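Alpha-galactosidase (Thermus thermophilus, PDB 6LCJ) probably hydrolyses terminal alpha-galactosyl units of galactosides, as a thermostable GH36 enzyme that assembles into a hexamer. Local coordinates at residues V355-A360 / L384-H389; D402-R407 / L420-A425; G429-S434 / E449-R454. One frame throughout, in Å; residues are numbered along the deposited sequence.

Interaction 1 of 3, residues V355-A360 / L384-H389; sequences VGPDVA and LRSTLH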
loop_
_atom_site.group_PDB
_atom_site.type_symbol
_atom_site.label_atom_id
_atom_site.label_comp_id
_atom_site.label_asym_id
_atom_site.label_seq_id
_atom_site.Cartn_x
_atom_site.Cartn_y
_atom_site.Cartn_z
ATOM N N VAL E 355 -40.427 -10.831 -8.926
ATOM C CA VAL E 355 -39.292 -11.700 -9.222
ATOM C C VAL E 355 -38.193 -10.994 -10.003
ATOM O O VAL E 355 -37.214 -11.637 -10.384
ATOM C CB VAL E 355 -39.732 -12.972 -9.978
ATOM C CG1 VAL E 355 -40.535 -13.885 -9.081
ATOM C CG2 VAL E 355 -40.525 -12.582 -11.199
ATOM N N GLY E 356 -38.320 -9.703 -10.259
ATOM C CA GLY E 356 -37.259 -8.978 -10.908
ATOM C C GLY E 356 -37.128 -7.540 -10.447
ATOM O O GLY E 356 -37.994 -6.986 -9.753
ATOM N N PRO E 357 -36.019 -6.910 -10.840
ATOM C CA PRO E 357 -35.891 -5.456 -10.703
ATOM C C PRO E 357 -37.110 -4.720 -11.212
ATOM O O PRO E 357 -37.882 -5.237 -12.029
ATOM C CB PRO E 357 -34.667 -5.133 -11.565
ATOM C CG PRO E 357 -33.888 -6.389 -11.613
ATOM C CD PRO E 357 -34.888 -7.501 -11.580
ATOM N N ASP E 358 -37.298 -3.509 -10.711
ATOM C CA ASP E 358 -38.320 -2.623 -11.241
ATOM C C ASP E 358 -38.200 -2.494 -12.754
ATOM O O ASP E 358 -37.102 -2.348 -13.305
ATOM C CB ASP E 358 -38.176 -1.240 -10.615
ATOM C CG ASP E 358 -38.599 -1.205 -9.185
ATOM O OD1 ASP E 358 -39.052 -2.258 -8.651
ATOM O OD2 ASP E 358 -38.481 -0.106 -8.602
ATOM N N VAL E 359 -39.340 -2.510 -13.426
ATOM C CA VAL E 359 -39.350 -1.985 -14.779
ATOM C C VAL E 359 -39.122 -0.485 -14.683
ATOM O O VAL E 359 -39.181 0.112 -13.606
ATOM C CB VAL E 359 -40.657 -2.303 -15.527
ATOM C CG1 VAL E 359 -40.793 -3.809 -15.734
ATOM C CG2 VAL E 359 -41.844 -1.719 -14.771
ATOM N N ALA E 360 -38.836 0.127 -15.808
ATOM C CA ALA E 360 -38.690 1.569 -15.900
ATOM C C ALA E 360 -39.125 1.937 -17.302
ATOM O O ALA E 360 -39.274 1.053 -18.159
ATOM C CB ALA E 360 -37.241 2.002 -15.619
ATOM N N LEU E 384 -36.729 -7.989 -17.164
ATOM C CA LEU E 384 -36.982 -9.193 -17.946
ATOM C C LEU E 384 -35.978 -10.291 -17.611
ATOM O O LEU E 384 -36.355 -11.460 -17.485
ATOM C CB LEU E 384 -36.955 -8.863 -19.440
ATOM C CG LEU E 384 -38.121 -8.051 -20.013
ATOM C CD1 LEU E 384 -37.761 -7.594 -21.407
ATOM C CD2 LEU E 384 -39.442 -8.825 -20.037
ATOM N N ARG E 385 -34.701 -9.933 -17.423
ATOM C CA ARG E 385 -33.670 -10.962 -17.272
ATOM C C ARG E 385 -33.901 -11.825 -16.034
ATOM O O ARG E 385 -33.763 -13.051 -16.093
ATOM C CB ARG E 385 -32.276 -10.340 -17.220
ATOM C CG ARG E 385 -31.175 -11.394 -17.024
ATOM C CD ARG E 385 -29.788 -10.877 -17.421
ATOM N NE ARG E 385 -29.466 -9.756 -16.563
ATOM C CZ ARG E 385 -29.384 -8.495 -16.967
ATOM N NH1 ARG E 385 -29.552 -8.186 -18.253
ATOM N NH2 ARG E 385 -29.139 -7.541 -16.077
ATOM N N SER E 386 -34.243 -11.206 -14.898
ATOM C CA SER E 386 -34.409 -11.972 -13.666
ATOM C C SER E 386 -35.750 -12.694 -13.628
ATOM O O SER E 386 -35.827 -13.839 -13.168
ATOM C CB SER E 386 -34.256 -11.057 -12.448
ATOM O OG SER E 386 -32.887 -10.742 -12.234
ATOM N N THR E 387 -36.811 -12.031 -14.094
ATOM C CA THR E 387 -38.129 -12.653 -14.159
ATOM C C THR E 387 -38.102 -13.921 -15.005
ATOM O O THR E 387 -38.619 -14.969 -14.595
ATOM C CB THR E 387 -39.129 -11.656 -14.732
ATOM O OG1 THR E 387 -39.256 -10.552 -13.839
ATOM C CG2 THR E 387 -40.494 -12.313 -14.963
ATOM N N LEU E 388 -37.493 -13.850 -16.189
ATOM C CA LEU E 388 -37.437 -15.016 -17.059
ATOM C C LEU E 388 -36.839 -16.237 -16.366
ATOM O O LEU E 388 -37.175 -17.374 -16.723
ATOM C CB LEU E 388 -36.638 -14.691 -18.321
ATOM C CG LEU E 388 -37.418 -13.962 -19.409
ATOM C CD1 LEU E 388 -36.488 -13.272 -20.394
ATOM C CD2 LEU E 388 -38.355 -14.936 -20.108
ATOM N N HIS E 389 -35.967 -16.043 -15.377
ATOM C CA HIS E 389 -35.332 -17.174 -14.709
ATOM C C HIS E 389 -36.013 -17.538 -13.404
ATOM O O HIS E 389 -35.487 -18.360 -12.647
ATOM C CB HIS E 389 -33.854 -16.896 -14.452
ATOM C CG HIS E 389 -33.058 -16.703 -15.699
ATOM N ND1 HIS E 389 -33.019 -15.504 -16.379
ATOM C CD2 HIS E 389 -32.286 -17.562 -16.401
ATOM C CE1 HIS E 389 -32.245 -15.627 -17.440
ATOM N NE2 HIS E 389 -31.787 -16.866 -17.476
#
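In the (beta/alpha)8 barrel of this chain, the loop leaving strand 352-354 runs past helix 380-388, and the two backbones come nearest at G356 and S386, whose CA atoms are 5.0 Å apart. V355 and T387 meet with their side chains crossed at about a right angle. CG2 of V355 lies 3.6 Å from OG1 of T387 and 3.8 Å from its CG2, so that the valine methyl is laid across the threonine fork. It takes up this place from the crowded position between the V355 backbone N and carbonyl carbon. T387 OG1 has its polar partner within the helix, a hydrogen bond with A383 O. S386 offers a carbon instead of its hydroxyl: CB points at the loop and touches P357 CD at 3.7 Å, with V355 O equally close. Its OG, turned beside the backbone N (chi1 -76°), is hydrogen-bonded with S54 O and A56 N. V355 O in turn accepts from R390 NH1, so these buried polar groups are satisfied by third parties while carbon does most of the touching here. G356 lets the helix come this near, since a CB built on it would lie only 2.7 Å from T387 OG1.

Interaction 2 of 3, residues D402-R407 / L420-A425; sequences DVVYFR and LQEALA
Q421 reaches from helix 415-428 of the barrel to the loop that follows strand 398-400. Its CB points at that loop, and CG, anti to the backbone N, comes 3.3 Å from V403 O and also approaches V404 CA. A bend at chi2 (61°) turns the amide so that CD rests near the same carbonyl. At the tip NE2 donates to V403 O over 2.9 Å, meeting it from above the carbonyl plane, 47° out of it. NE2 also bonds P401 O, while OE1 lies against L384 of the neighbouring helix. An alanine here would remove this amide and would probably loosen the loop and leave the V403 carbonyl short of a donor. Further along the loop V404 forks over the helix, CG1 on E422 CA at 3.7 Å and CG2 on A425 CB at 3.7 Å. E422 stretches on past V404 until OE1 stands 3.3 Å from F406 CE2. A water donates to E422 OE1 (2.8 Å) and to Y405 O, bridging side chain and loop. The loop is thus tied to the helix through its backbone carbonyls, directly by a buried amide and through water by a partly exposed carboxylate, with apolar contact at V404.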
loop_
_atom_site.group_PDB
_atom_site.type_symbol
_atom_site.label_atom_id
_atom_site.label_comp_id
_atom_site.label_asym_id
_atom_site.label_seq_id
_atom_site.Cartn_x
_atom_site.Cartn_y
_atom_site.Cartn_z
ATOM N N ASP E 402 -43.835 -7.254 -12.858
ATOM C CA ASP E 402 -43.964 -5.799 -12.771
ATOM C C ASP E 402 -44.839 -5.279 -13.910
ATOM O O ASP E 402 -45.331 -6.064 -14.727
ATOM C CB ASP E 402 -42.605 -5.099 -12.716
ATOM C CG ASP E 402 -42.640 -3.885 -11.829
ATOM O OD1 ASP E 402 -43.761 -3.506 -11.440
ATOM O OD2 ASP E 402 -41.574 -3.296 -11.537
ATOM N N VAL E 403 -45.088 -3.970 -13.949
ATOM C CA VAL E 403 -46.174 -3.443 -14.780
ATOM C C VAL E 403 -45.870 -3.538 -16.273
ATOM O O VAL E 403 -44.725 -3.757 -16.690
ATOM C CB VAL E 403 -46.515 -1.988 -14.390
ATOM C CG1 VAL E 403 -46.725 -1.886 -12.901
ATOM C CG2 VAL E 403 -45.417 -1.042 -14.861
ATOM N N VAL E 404 -46.916 -3.376 -17.076
ATOM C CA VAL E 404 -46.836 -3.358 -18.532
ATOM C C VAL E 404 -47.076 -1.929 -18.981
ATOM O O VAL E 404 -48.015 -1.277 -18.511
ATOM C CB VAL E 404 -47.875 -4.303 -19.164
ATOM C CG1 VAL E 404 -47.647 -4.428 -20.662
ATOM C CG2 VAL E 404 -47.835 -5.654 -18.493
ATOM N N TYR E 405 -46.238 -1.440 -19.881
ATOM C CA TYR E 405 -46.477 -0.143 -20.486
ATOM C C TYR E 405 -47.280 -0.322 -21.763
ATOM O O TYR E 405 -47.057 -1.270 -22.525
ATOM C CB TYR E 405 -45.164 0.585 -20.794
ATOM C CG TYR E 405 -44.363 0.969 -19.573
ATOM C CD1 TYR E 405 -44.572 2.178 -18.924
ATOM C CD2 TYR E 405 -43.389 0.111 -19.069
ATOM C CE1 TYR E 405 -43.828 2.520 -17.794
ATOM C CE2 TYR E 405 -42.634 0.444 -17.951
ATOM C CZ TYR E 405 -42.857 1.638 -17.316
ATOM O OH TYR E 405 -42.094 1.957 -16.220
ATOM N N PHE E 406 -48.229 0.584 -21.976
ATOM C CA PHE E 406 -48.881 0.776 -23.262
ATOM C C PHE E 406 -48.691 2.175 -23.814
ATOM O O PHE E 406 -48.692 2.356 -25.027
ATOM C CB PHE E 406 -50.382 0.483 -23.156
ATOM C CG PHE E 406 -50.682 -0.934 -22.794
ATOM C CD1 PHE E 406 -50.751 -1.315 -21.459
ATOM C CD2 PHE E 406 -50.862 -1.889 -23.782
ATOM C CE1 PHE E 406 -51.007 -2.615 -21.117
ATOM C CE2 PHE E 406 -51.125 -3.192 -23.454
ATOM C CZ PHE E 406 -51.204 -3.567 -22.121
ATOM N N ARG E 407 -48.510 3.162 -22.956
ATOM C CA ARG E 407 -48.287 4.512 -23.427
ATOM C C ARG E 407 -46.983 4.613 -24.209
ATOM O O ARG E 407 -46.046 3.831 -24.032
ATOM C CB ARG E 407 -48.269 5.474 -22.245
ATOM C CG ARG E 407 -47.153 5.226 -21.259
ATOM C CD ARG E 407 -47.379 6.104 -20.043
ATOM N NE ARG E 407 -46.150 6.502 -19.377
ATOM C CZ ARG E 407 -45.734 6.009 -18.216
ATOM N NH1 ARG E 407 -46.439 5.071 -17.583
ATOM N NH2 ARG E 407 -44.607 6.458 -17.688
ATOM N N LEU E 420 -42.384 -7.454 -25.214
ATOM C CA LEU E 420 -41.735 -8.483 -24.401
ATOM C C LEU E 420 -42.298 -8.506 -22.981
ATOM O O LEU E 420 -42.551 -9.579 -22.418
ATOM C CB LEU E 420 -40.227 -8.243 -24.359
ATOM C CG LEU E 420 -39.472 -8.178 -25.683
ATOM C CD1 LEU E 420 -38.012 -7.882 -25.400
ATOM C CD2 LEU E 420 -39.622 -9.467 -26.441
ATOM N N GLN E 421 -42.482 -7.324 -22.385
ATOM C CA GLN E 421 -43.068 -7.234 -21.060
ATOM C C GLN E 421 -44.523 -7.690 -21.072
ATOM O O GLN E 421 -44.946 -8.458 -20.203
ATOM C CB GLN E 421 -42.919 -5.795 -20.541
ATOM C CG GLN E 421 -43.430 -5.505 -19.120
ATOM C CD GLN E 421 -42.728 -6.313 -18.046
ATOM O OE1 GLN E 421 -41.776 -7.048 -18.321
ATOM N NE2 GLN E 421 -43.186 -6.163 -16.795
ATOM N N GLU E 422 -45.297 -7.253 -22.059
ATOM C CA GLU E 422 -46.696 -7.664 -22.126
ATOM C C GLU E 422 -46.838 -9.184 -22.193
ATOM O O GLU E 422 -47.736 -9.760 -21.564
ATOM C CB GLU E 422 -47.367 -7.009 -23.326
ATOM C CG GLU E 422 -48.865 -7.112 -23.307
ATOM C CD GLU E 422 -49.460 -6.860 -24.665
ATOM O OE1 GLU E 422 -49.660 -5.676 -24.998
ATOM O OE2 GLU E 422 -49.727 -7.836 -25.405
ATOM N N ALA E 423 -45.956 -9.851 -22.945
ATOM C CA ALA E 423 -46.045 -11.304 -23.090
ATOM C C ALA E 423 -45.825 -12.020 -21.759
ATOM O O ALA E 423 -46.481 -13.031 -21.478
ATOM C CB ALA E 423 -45.038 -11.786 -24.131
ATOM N N LEU E 424 -44.907 -11.516 -20.927
ATOM C CA LEU E 424 -44.685 -12.136 -19.622
ATOM C C LEU E 424 -45.872 -11.941 -18.682
ATOM O O LEU E 424 -46.131 -12.810 -17.842
ATOM C CB LEU E 424 -43.407 -11.595 -18.980
ATOM C CG LEU E 424 -42.086 -12.114 -19.559
ATOM C CD1 LEU E 424 -40.969 -11.878 -18.573
ATOM C CD2 LEU E 424 -42.171 -13.577 -19.934
ATOM N N ALA E 425 -46.603 -10.828 -18.796
ATOM C CA ALA E 425 -47.853 -10.693 -18.046
ATOM C C ALA E 425 -48.882 -11.732 -18.489
ATOM O O ALA E 425 -49.575 -12.327 -17.657
ATOM C CB ALA E 425 -48.426 -9.285 -18.203
HETATM O O HOH W 1 -47.661 -3.709 -24.570
#

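Interaction 3 of 3, residues G429-S434 / E449-R454; sequences GFKATS and EAFLAR
Strand 431-433 and the segment 449-453 of the following helix lie 9.5 Å apart at their axes and run roughly antiparallel, at 149°, as a barrel strand and its covering helix do. In this (beta/alpha)8 barrel the strand is the eighth: its backbone bonds to V162 and C164 of the first strand close the ring, and A432 pairs with V404 on its other flank. K431 carries most of the contact. Its side chain leaves the strand toward the helix and climbs over the F451 ring, which reaches to meet it with CG anti to the backbone N (chi1 169°). CG of K431 touches CZ of F451 at 3.6 Å, and CB rests nearby on CE2. After a bend at chi3, CE stands over one face of the F451 ring, 4.3 Å from its centroid, in a CH-pi contact. The ammonium rises farther above the same face, 5.2 Å from K431 NZ to the F451 ring centroid, so any cation-pi attraction is weak at most. At another point of the same ring, the edge faces A432 N. F451 is held from elsewhere too, by H426 edge-to-face and by the ring of F406. The end of L452 also comes near the strand, packing beside R161 and F190. The helix ends here, R454 being the first residue to leave it, so the lysine charge is brought to its C-terminal end, where the helix dipole would probably favour a cation. K431 NZ lies 2.6 Å from R454 O and donates to F451 O over 2.7 Å, nearly along the C=O axis.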
loop_
_atom_site.group_PDB
_atom_site.type_symbol
_atom_site.label_atom_id
_atom_site.label_comp_id
_atom_site.label_asym_id
_atom_site.label_seq_id
_atom_site.Cartn_x
_atom_site.Cartn_y
_atom_site.Cartn_z
ATOM N N GLY E 429 -50.091 -14.432 -16.023
ATOM C CA GLY E 429 -51.426 -14.005 -15.666
ATOM C C GLY E 429 -51.509 -12.831 -14.716
ATOM O O GLY E 429 -52.612 -12.481 -14.299
ATOM N N PHE E 430 -50.377 -12.209 -14.350
ATOM C CA PHE E 430 -50.345 -11.073 -13.427
ATOM C C PHE E 430 -50.332 -9.796 -14.258
ATOM O O PHE E 430 -49.298 -9.410 -14.808
ATOM C CB PHE E 430 -49.130 -11.158 -12.505
ATOM C CG PHE E 430 -49.254 -10.328 -11.256
ATOM C CD1 PHE E 430 -49.274 -8.946 -11.321
ATOM C CD2 PHE E 430 -49.347 -10.934 -10.005
ATOM C CE1 PHE E 430 -49.390 -8.171 -10.155
ATOM C CE2 PHE E 430 -49.454 -10.175 -8.838
ATOM C CZ PHE E 430 -49.479 -8.793 -8.909
ATOM N N LYS E 431 -51.473 -9.124 -14.329
ATOM C CA LYS E 431 -51.677 -8.009 -15.246
ATOM C C LYS E 431 -51.808 -6.720 -14.457
ATOM O O LYS E 431 -52.689 -6.595 -13.597
ATOM C CB LYS E 431 -52.913 -8.244 -16.116
ATOM C CG LYS E 431 -52.767 -9.466 -17.014
ATOM C CD LYS E 431 -54.080 -9.952 -17.522
ATOM C CE LYS E 431 -53.952 -10.332 -18.970
ATOM N NZ LYS E 431 -55.223 -10.797 -19.525
ATOM N N ALA E 432 -50.924 -5.769 -14.744
ATOM C CA ALA E 432 -50.903 -4.502 -14.036
ATOM C C ALA E 432 -50.321 -3.432 -14.947
ATOM O O ALA E 432 -49.539 -3.729 -15.849
ATOM C CB ALA E 432 -50.091 -4.599 -12.741
ATOM N N THR E 433 -50.719 -2.184 -14.712
ATOM C CA THR E 433 -50.111 -1.061 -15.401
ATOM C C THR E 433 -50.187 0.173 -14.520
ATOM O O THR E 433 -50.968 0.245 -13.560
ATOM C CB THR E 433 -50.769 -0.761 -16.764
ATOM O OG1 THR E 433 -50.097 0.351 -17.385
ATOM C CG2 THR E 433 -52.227 -0.397 -16.592
ATOM N N SER E 434 -49.352 1.147 -14.871
ATOM C CA SER E 434 -49.365 2.462 -14.260
ATOM C C SER E 434 -49.828 3.548 -15.217
ATOM O O SER E 434 -49.878 4.714 -14.818
ATOM C CB SER E 434 -47.974 2.815 -13.724
ATOM O OG SER E 434 -47.691 2.138 -12.509
ATOM N N GLU E 449 -57.417 -2.245 -22.947
ATOM C CA GLU E 449 -58.635 -2.982 -22.622
ATOM C C GLU E 449 -58.593 -4.416 -23.147
ATOM O O GLU E 449 -58.996 -5.346 -22.444
ATOM C CB GLU E 449 -59.866 -2.247 -23.154
ATOM C CG GLU E 449 -61.194 -2.839 -22.661
ATOM C CD GLU E 449 -61.277 -3.064 -21.125
ATOM O OE1 GLU E 449 -60.555 -2.404 -20.333
ATOM O OE2 GLU E 449 -62.093 -3.911 -20.703
ATOM N N ALA E 450 -58.125 -4.626 -24.378
ATOM C CA ALA E 450 -58.018 -6.000 -24.855
ATOM C C ALA E 450 -57.030 -6.806 -24.014
ATOM O O ALA E 450 -57.212 -8.013 -23.822
ATOM C CB ALA E 450 -57.627 -6.023 -26.331
ATOM N N PHE E 451 -55.995 -6.153 -23.488
ATOM C CA PHE E 451 -55.044 -6.831 -22.607
ATOM C C PHE E 451 -55.729 -7.303 -21.323
ATOM O O PHE E 451 -55.595 -8.466 -20.921
ATOM C CB PHE E 451 -53.883 -5.875 -22.317
ATOM C CG PHE E 451 -52.936 -6.327 -21.225
ATOM C CD1 PHE E 451 -52.006 -7.341 -21.459
ATOM C CD2 PHE E 451 -52.932 -5.685 -19.986
ATOM C CE1 PHE E 451 -51.110 -7.728 -20.476
ATOM C CE2 PHE E 451 -52.026 -6.059 -18.989
ATOM C CZ PHE E 451 -51.118 -7.089 -19.236
ATOM N N LEU E 452 -56.499 -6.414 -20.690
ATOM C CA LEU E 452 -57.192 -6.753 -19.454
ATOM C C LEU E 452 -58.297 -7.776 -19.683
ATOM O O LEU E 452 -58.448 -8.714 -18.894
ATOM C CB LEU E 452 -57.774 -5.491 -18.827
ATOM C CG LEU E 452 -56.714 -4.502 -18.352
ATOM C CD1 LEU E 452 -57.309 -3.140 -18.037
ATOM C CD2 LEU E 452 -56.008 -5.072 -17.145
ATOM N N ALA E 453 -59.075 -7.621 -20.757
ATOM C CA ALA E 453 -60.319 -8.369 -20.907
ATOM C C ALA E 453 -60.133 -9.748 -21.518
ATOM O O ALA E 453 -61.092 -10.523 -21.537
ATOM C CB ALA E 453 -61.314 -7.577 -21.758
ATOM N N ARG E 454 -58.949 -10.074 -22.021
ATOM C CA ARG E 454 -58.744 -11.312 -22.755
ATOM C C ARG E 454 -57.730 -12.194 -22.048
ATOM O O ARG E 454 -56.856 -11.720 -21.322
ATOM C CB ARG E 454 -58.264 -11.054 -24.187
ATOM C CG ARG E 454 -59.373 -10.716 -25.151
ATOM C CD ARG E 454 -58.844 -9.999 -26.388
ATOM N NE ARG E 454 -58.151 -10.913 -27.291
ATOM C CZ ARG E 454 -56.829 -10.979 -27.425
ATOM N NH1 ARG E 454 -56.034 -10.177 -26.703
ATOM N NH2 ARG E 454 -56.304 -11.854 -28.278
#

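Overall arrangement
All three contacts are buried and each sets a strand or the loop after one against a helix of the barrel's outer layer, but they step outward: interaction 1 is centred about 8 Å from the chain centre, interaction 2 about 16 Å and interaction 3 about 20 Å, where it ends at the exposed R454. Their chemistry changes accordingly, from carbon contacts with polar atoms satisfied elsewhere, through a buried amide and a water bridge, to a charged lysine at a helix end. The loop 402-407 joins them: D402 OD2 probably accepts from V359 N (3.0 Å) of interaction 1, and V404 N probably donates to A432 O (2.9 Å) of interaction 3. Helix 415-428, held in interaction 2, also packs on both neighbours.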